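Local structure of superantigen-like protein SSL10 (Staphylococcus aureus subsp. aureus, 6LWT) at residues I32-H37 and L42-R47; P105-S110 and R141-E146. The protein probably inhibits classical-pathway complement activation by binding the Fc region of human IgG, and blood clotting by binding prothrombin and another coagulation factor. All coordinates share one frame; numbering follows the deposited sequence.

Interaction 1 of 2, residues I32-H37 and L42-R47; sequences ISALKH and LRFKFR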
loop_
_atom_site.group_PDB
_atom_site.type_symbol
_atom_site.label_atom_id
_atom_site.label_comp_id
_atom_site.label_asym_id
_atom_site.label_seq_id
_atom_site.Cartn_x
_atom_site.Cartn_y
_atom_site.Cartn_z
ATOM N N ILE A 32 -16.397 -2.988 7.137
ATOM C CA ILE A 32 -16.164 -4.337 7.673
ATOM C C ILE A 32 -16.360 -4.370 9.190
ATOM O O ILE A 32 -15.895 -3.470 9.884
ATOM C CB ILE A 32 -14.722 -4.822 7.314
ATOM C CG1 ILE A 32 -14.618 -5.122 5.815
ATOM C CG2 ILE A 32 -14.280 -6.037 8.135
ATOM C CD1 ILE A 32 -15.598 -6.154 5.287
ATOM N N SER A 33 -17.056 -5.407 9.680
ATOM C CA SER A 33 -17.080 -5.765 11.107
ATOM C C SER A 33 -16.077 -6.879 11.354
ATOM O O SER A 33 -15.987 -7.817 10.566
ATOM C CB SER A 33 -18.466 -6.253 11.556
ATOM O OG SER A 33 -19.467 -5.312 11.234
ATOM N N ALA A 34 -15.334 -6.784 12.453
ATOM C CA ALA A 34 -14.255 -7.729 12.739
ATOM C C ALA A 34 -14.031 -7.898 14.238
ATOM O O ALA A 34 -14.401 -7.030 15.016
ATOM C CB ALA A 34 -12.977 -7.283 12.059
ATOM N N LEU A 35 -13.440 -9.026 14.619
ATOM C CA LEU A 35 -13.109 -9.326 16.018
ATOM C C LEU A 35 -11.612 -9.468 16.160
ATOM O O LEU A 35 -10.932 -10.017 15.284
ATOM C CB LEU A 35 -13.750 -10.644 16.502
ATOM C CG LEU A 35 -15.243 -10.926 16.286
ATOM C CD1 LEU A 35 -15.640 -12.136 17.124
ATOM C CD2 LEU A 35 -16.127 -9.742 16.650
ATOM N N LYS A 36 -11.109 -9.040 17.305
ATOM C CA LYS A 36 -9.732 -9.297 17.687
ATOM C C LYS A 36 -9.509 -10.809 17.768
ATOM O O LYS A 36 -10.386 -11.536 18.246
ATOM C CB LYS A 36 -9.447 -8.703 19.063
ATOM C CG LYS A 36 -8.001 -8.363 19.313
ATOM C CD LYS A 36 -7.760 -6.880 19.079
ATOM C CE LYS A 36 -6.400 -6.438 19.578
ATOM N NZ LYS A 36 -6.436 -4.981 19.902
ATOM N N HIS A 37 -8.348 -11.255 17.304
ATOM C CA HIS A 37 -7.877 -12.619 17.495
ATOM C C HIS A 37 -6.463 -12.557 18.069
ATOM O O HIS A 37 -5.569 -11.931 17.490
ATOM C CB HIS A 37 -7.886 -13.403 16.178
ATOM C CG HIS A 37 -7.223 -14.737 16.294
ATOM N ND1 HIS A 37 -6.019 -15.027 15.687
ATOM C CD2 HIS A 37 -7.556 -15.836 17.008
ATOM C CE1 HIS A 37 -5.662 -16.261 15.989
ATOM N NE2 HIS A 37 -6.573 -16.770 16.794
ATOM N N LEU A 42 -6.871 -9.211 13.588
ATOM C CA LEU A 42 -8.290 -9.095 13.418
ATOM C C LEU A 42 -8.728 -10.231 12.520
ATOM O O LEU A 42 -7.964 -10.646 11.631
ATOM C CB LEU A 42 -8.660 -7.779 12.753
ATOM C CG LEU A 42 -8.313 -6.498 13.489
ATOM C CD1 LEU A 42 -8.766 -5.309 12.652
ATOM C CD2 LEU A 42 -8.960 -6.497 14.855
ATOM N N ARG A 43 -9.953 -10.707 12.748
ATOM C CA ARG A 43 -10.576 -11.702 11.892
ATOM C C ARG A 43 -11.955 -11.300 11.449
ATOM O O ARG A 43 -12.765 -10.784 12.222
ATOM C CB ARG A 43 -10.669 -13.046 12.611
ATOM C CG ARG A 43 -9.330 -13.738 12.758
ATOM C CD ARG A 43 -9.546 -15.114 13.384
ATOM N NE ARG A 43 -8.365 -15.936 13.213
ATOM C CZ ARG A 43 -8.289 -17.232 13.491
ATOM N NH1 ARG A 43 -9.341 -17.889 13.985
ATOM N NH2 ARG A 43 -7.148 -17.868 13.295
ATOM N N PHE A 44 -12.243 -11.579 10.190
ATOM C CA PHE A 44 -13.588 -11.443 9.687
ATOM C C PHE A 44 -13.795 -12.321 8.461
ATOM O O PHE A 44 -12.859 -12.946 7.958
ATOM C CB PHE A 44 -13.909 -9.978 9.369
ATOM C CG PHE A 44 -13.037 -9.370 8.301
ATOM C CD1 PHE A 44 -11.761 -8.916 8.602
ATOM C CD2 PHE A 44 -13.503 -9.229 7.004
ATOM C CE1 PHE A 44 -10.960 -8.337 7.631
ATOM C CE2 PHE A 44 -12.715 -8.641 6.030
ATOM C CZ PHE A 44 -11.442 -8.198 6.343
ATOM N N LYS A 45 -15.036 -12.373 8.010
ATOM C CA LYS A 45 -15.369 -13.030 6.756
ATOM C C LYS A 45 -15.905 -12.015 5.770
ATOM O O LYS A 45 -16.659 -11.125 6.141
ATOM C CB LYS A 45 -16.369 -14.161 6.986
ATOM C CG LYS A 45 -15.726 -15.361 7.659
ATOM C CD LYS A 45 -16.764 -16.336 8.204
ATOM C CE LYS A 45 -17.310 -17.251 7.125
ATOM N NZ LYS A 45 -18.096 -18.367 7.731
ATOM N N PHE A 46 -15.471 -12.131 4.524
ATOM C CA PHE A 46 -15.937 -11.257 3.468
ATOM C C PHE A 46 -16.311 -12.111 2.283
ATOM O O PHE A 46 -15.455 -12.808 1.729
ATOM C CB PHE A 46 -14.859 -10.262 3.054
ATOM C CG PHE A 46 -15.269 -9.385 1.912
ATOM C CD1 PHE A 46 -16.176 -8.349 2.115
ATOM C CD2 PHE A 46 -14.779 -9.609 0.629
ATOM C CE1 PHE A 46 -16.573 -7.537 1.064
ATOM C CE2 PHE A 46 -15.168 -8.799 -0.429
ATOM C CZ PHE A 46 -16.074 -7.766 -0.214
ATOM N N ARG A 47 -17.589 -12.062 1.904
ATOM C CA ARG A 47 -18.101 -12.882 0.801
ATOM C C ARG A 47 -17.792 -14.354 1.146
ATOM O O ARG A 47 -17.484 -15.168 0.280
ATOM C CB ARG A 47 -17.454 -12.416 -0.524
ATOM C CG ARG A 47 -18.272 -12.636 -1.786
ATOM C CD ARG A 47 -17.403 -12.535 -3.032
ATOM N NE ARG A 47 -16.915 -11.166 -3.221
ATOM C CZ ARG A 47 -15.721 -10.817 -3.700
ATOM N NH1 ARG A 47 -14.810 -11.721 -4.081
ATOM N NH2 ARG A 47 -15.427 -9.528 -3.804
#
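Ile32 and Phe44 form the tight, buried end of this antiparallel beta hairpin. Ile32 CG2 sits over the centre of the phenyl face, 3.5 Å from Phe44 CD2 and 14° off the ring normal, a CH-pi contact made with the two side chains crossing at about a right angle. Phe44 CG stands between the backbone N and the carbonyl carbon (chi1 62°), which sets the ring face against the Ile32 methyl. The other branch of Ile32 reaches farther along the hairpin, its CD1 lying 3.9 Å from Phe46 CD1. Ala34 adds its methyl, with CB 3.9 Å from Phe44 CB. Between the strands, Leu35 and Arg43 make a hydrogen-bonded pair: Leu35 N to Arg43 O is 3.0 Å and Arg43 N to Leu35 O is 2.8 Å, the first bond almost straight. Lys36 and Leu42 follow as a non-hydrogen-bonded pair. The loose, solvent-facing side lies around Leu35 and Arg43. There the extended Arg43 chain carries its guanidinium flat onto the imidazole of His37, group centres 3.6 Å apart and planes 16° from parallel. Arg43 NE rides over the ring toward its rim, while NH2 comes to 3.5 Å from His37 CE1. Arg43 NE also hydrogen-bonds Gln52 OE1 on strand 49-54, which helps to hold the guanidinium in place. The hairpin belongs to the OB-fold domain. Strand 67-69 pairs with the outer side of 32-37 and strand 49-54 with that of 41-46, while Met27 and Met29 of strand 26-30 and Leu71 of strand 71-76 pack against its buried face.

Interaction 2 of 2, residues P105-S110 and R141-E146; sequences PILNIS and RKHLIE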
loop_
_atom_site.group_PDB
_atom_site.type_symbol
_atom_site.label_atom_id
_atom_site.label_comp_id
_atom_site.label_asym_id
_atom_site.label_seq_id
_atom_site.Cartn_x
_atom_site.Cartn_y
_atom_site.Cartn_z
ATOM N N PRO A 105 -2.862 14.590 -6.143
ATOM C CA PRO A 105 -1.443 14.987 -6.171
ATOM C C PRO A 105 -0.809 14.706 -7.515
ATOM O O PRO A 105 -1.230 13.791 -8.227
ATOM C CB PRO A 105 -0.784 14.075 -5.121
ATOM C CG PRO A 105 -1.716 12.918 -5.002
ATOM C CD PRO A 105 -3.099 13.504 -5.182
ATOM N N ILE A 106 0.234 15.456 -7.829
ATOM C CA ILE A 106 0.966 15.232 -9.056
ATOM C C ILE A 106 2.014 14.146 -8.849
ATOM O O ILE A 106 2.871 14.261 -7.981
ATOM C CB ILE A 106 1.625 16.515 -9.582
ATOM C CG1 ILE A 106 0.566 17.630 -9.751
ATOM C CG2 ILE A 106 2.348 16.214 -10.883
ATOM C CD1 ILE A 106 -0.571 17.289 -10.692
ATOM N N LEU A 107 1.927 13.121 -9.691
ATOM C CA LEU A 107 2.918 12.064 -9.775
ATOM C C LEU A 107 3.907 12.447 -10.866
ATOM O O LEU A 107 3.492 12.720 -11.998
ATOM C CB LEU A 107 2.228 10.753 -10.129
ATOM C CG LEU A 107 3.049 9.515 -10.473
ATOM C CD1 LEU A 107 4.069 9.217 -9.415
ATOM C CD2 LEU A 107 2.101 8.328 -10.663
ATOM N N ASN A 108 5.194 12.468 -10.552
ATOM C CA ASN A 108 6.191 12.743 -11.580
ATOM C C ASN A 108 7.195 11.610 -11.676
ATOM O O ASN A 108 7.654 11.104 -10.640
ATOM C CB ASN A 108 6.802 14.151 -11.471
ATOM C CG ASN A 108 7.764 14.338 -10.302
ATOM O OD1 ASN A 108 7.406 14.911 -9.275
ATOM N ND2 ASN A 108 9.005 13.929 -10.483
ATOM N N ILE A 109 7.523 11.237 -12.914
ATOM C CA ILE A 109 8.338 10.069 -13.203
ATOM C C ILE A 109 9.606 10.496 -13.944
ATOM O O ILE A 109 9.539 11.235 -14.962
ATOM C CB ILE A 109 7.623 9.051 -14.139
ATOM C CG1 ILE A 109 6.128 8.915 -13.837
ATOM C CG2 ILE A 109 8.331 7.685 -14.096
ATOM C CD1 ILE A 109 5.813 8.289 -12.503
ATOM N N SER A 110 10.742 10.012 -13.443
ATOM C CA SER A 110 12.013 10.119 -14.133
ATOM C C SER A 110 12.463 8.689 -14.437
ATOM O O SER A 110 12.685 7.899 -13.507
ATOM C CB SER A 110 13.027 10.813 -13.259
ATOM O OG SER A 110 14.321 10.618 -13.809
ATOM N N ARG A 141 2.992 0.982 -7.012
ATOM C CA ARG A 141 3.827 -0.002 -7.691
ATOM C C ARG A 141 3.107 -0.700 -8.822
ATOM O O ARG A 141 3.690 -0.881 -9.899
ATOM C CB ARG A 141 4.445 -1.011 -6.731
ATOM C CG ARG A 141 5.350 -0.325 -5.731
ATOM C CD ARG A 141 6.299 -1.298 -5.072
ATOM N NE ARG A 141 6.709 -0.855 -3.722
ATOM C CZ ARG A 141 7.818 -1.249 -3.099
ATOM N NH1 ARG A 141 8.045 -0.824 -1.865
ATOM N NH2 ARG A 141 8.690 -2.082 -3.680
ATOM N N LYS A 142 1.849 -1.055 -8.609
ATOM C CA LYS A 142 1.048 -1.666 -9.677
ATOM C C LYS A 142 0.927 -0.753 -10.892
ATOM O O LYS A 142 1.061 -1.214 -12.043
ATOM C CB LYS A 142 -0.337 -2.057 -9.177
ATOM C CG LYS A 142 -1.100 -2.962 -10.144
ATOM C CD LYS A 142 -2.441 -3.380 -9.555
ATOM C CE LYS A 142 -3.461 -2.259 -9.680
ATOM N NZ LYS A 142 -4.855 -2.709 -9.389
ATOM N N HIS A 143 0.691 0.532 -10.631
ATOM C CA HIS A 143 0.728 1.574 -11.675
ATOM C C HIS A 143 2.045 1.583 -12.451
ATOM O O HIS A 143 2.034 1.595 -13.690
ATOM C CB HIS A 143 0.438 2.950 -11.052
ATOM C CG HIS A 143 0.396 4.076 -12.040
ATOM N ND1 HIS A 143 1.442 4.958 -12.204
ATOM C CD2 HIS A 143 -0.559 4.456 -12.924
ATOM C CE1 HIS A 143 1.138 5.831 -13.142
ATOM N NE2 HIS A 143 -0.073 5.556 -13.595
ATOM N N LEU A 144 3.173 1.525 -11.743
ATOM C CA LEU A 144 4.474 1.550 -12.388
ATOM C C LEU A 144 4.763 0.244 -13.119
ATOM O O LEU A 144 5.435 0.257 -14.150
ATOM C CB LEU A 144 5.577 1.833 -11.386
ATOM C CG LEU A 144 5.518 3.174 -10.640
ATOM C CD1 LEU A 144 6.582 3.167 -9.564
ATOM C CD2 LEU A 144 5.690 4.355 -11.572
ATOM N N ILE A 145 4.255 -0.870 -12.594
ATOM C CA ILE A 145 4.392 -2.176 -13.270
ATOM C C ILE A 145 3.641 -2.143 -14.599
ATOM O O ILE A 145 4.218 -2.447 -15.653
ATOM C CB ILE A 145 3.868 -3.344 -12.392
ATOM C CG1 ILE A 145 4.816 -3.584 -11.210
ATOM C CG2 ILE A 145 3.751 -4.627 -13.229
ATOM C CD1 ILE A 145 4.207 -4.342 -10.052
ATOM N N GLU A 146 2.370 -1.755 -14.533
ATOM C CA GLU A 146 1.501 -1.732 -15.698
ATOM C C GLU A 146 1.900 -0.683 -16.728
ATOM O O GLU A 146 1.850 -0.958 -17.920
ATOM C CB GLU A 146 0.035 -1.516 -15.301
ATOM C CG GLU A 146 -0.538 -2.679 -14.512
ATOM C CD GLU A 146 -1.927 -2.414 -13.959
ATOM O OE1 GLU A 146 -2.531 -1.359 -14.258
ATOM O OE2 GLU A 146 -2.427 -3.289 -13.231
#
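Strand 106-110 faces helix 133-148 at side-chain distance, with Leu107 CA 10.9 Å from His143 CA and Ile109 CA 9.4 Å from Leu144 CA, so the backbones are too far apart to bond. This is the helix-on-sheet packing of the beta-grasp domain, in which one long helix lies across a mixed sheet. Leu107 and Ile109, two residues apart on the strand, both direct their side chains at the helix, and consecutive helix residues, His143 and Leu144, answer them. Leu107 and His143 approach from opposite directions. The leucine, its CG anti to the backbone N (chi1 171°), stretches straight out from the strand and sets its CD2 methyl obliquely against the imidazole. This is a van der Waals contact of an apolar methyl with a flat polar ring. Ile109 and Leu144 instead slide past one another and touch only at their ends. Leu144 leaves the helix obliquely to the strand, but its CD2 branch turns back toward it. On the strand the two side chains also touch each other, Leu107 CD1 3.7 Å from Ile109 CD1. The contact is small and buried, and Tyr122 of strand 120-123 touches both Leu107 and Ile109, while Ile195 and Val197 of strand 192-198 pack on Leu107 from the other neighbouring strand. Away from the sheet, Ile145 rests on Tyr19 and Tyr22 of helix 14-22, so helix 133-148 is packed between sheet and N-terminal helix. At the deeper pair, the meeting of methyls is Ile109 CD1 with Leu144 CD2, 4.0 Å apart.

Overall arrangement
The two contacts lie in different domains, on opposite sides of the chain's centre, with centres about 32 Å apart and nearest atoms about 14 Å apart, and they share no strand or helix. Interaction 1, in the OB-fold domain, is only partly buried, with its Leu35 and Arg43 side exposed, and joins neighbouring strands of one sheet: backbone hydrogen bonds tie it, and its side chains range from an apolar buried face to a charged stack at the surface. Interaction 2, in the beta-grasp domain, is a buried contact that joins elements far apart in sequence, strand to helix, through a few side-chain ends alone. It buries 116 Å² against 487 Å² for the hairpin.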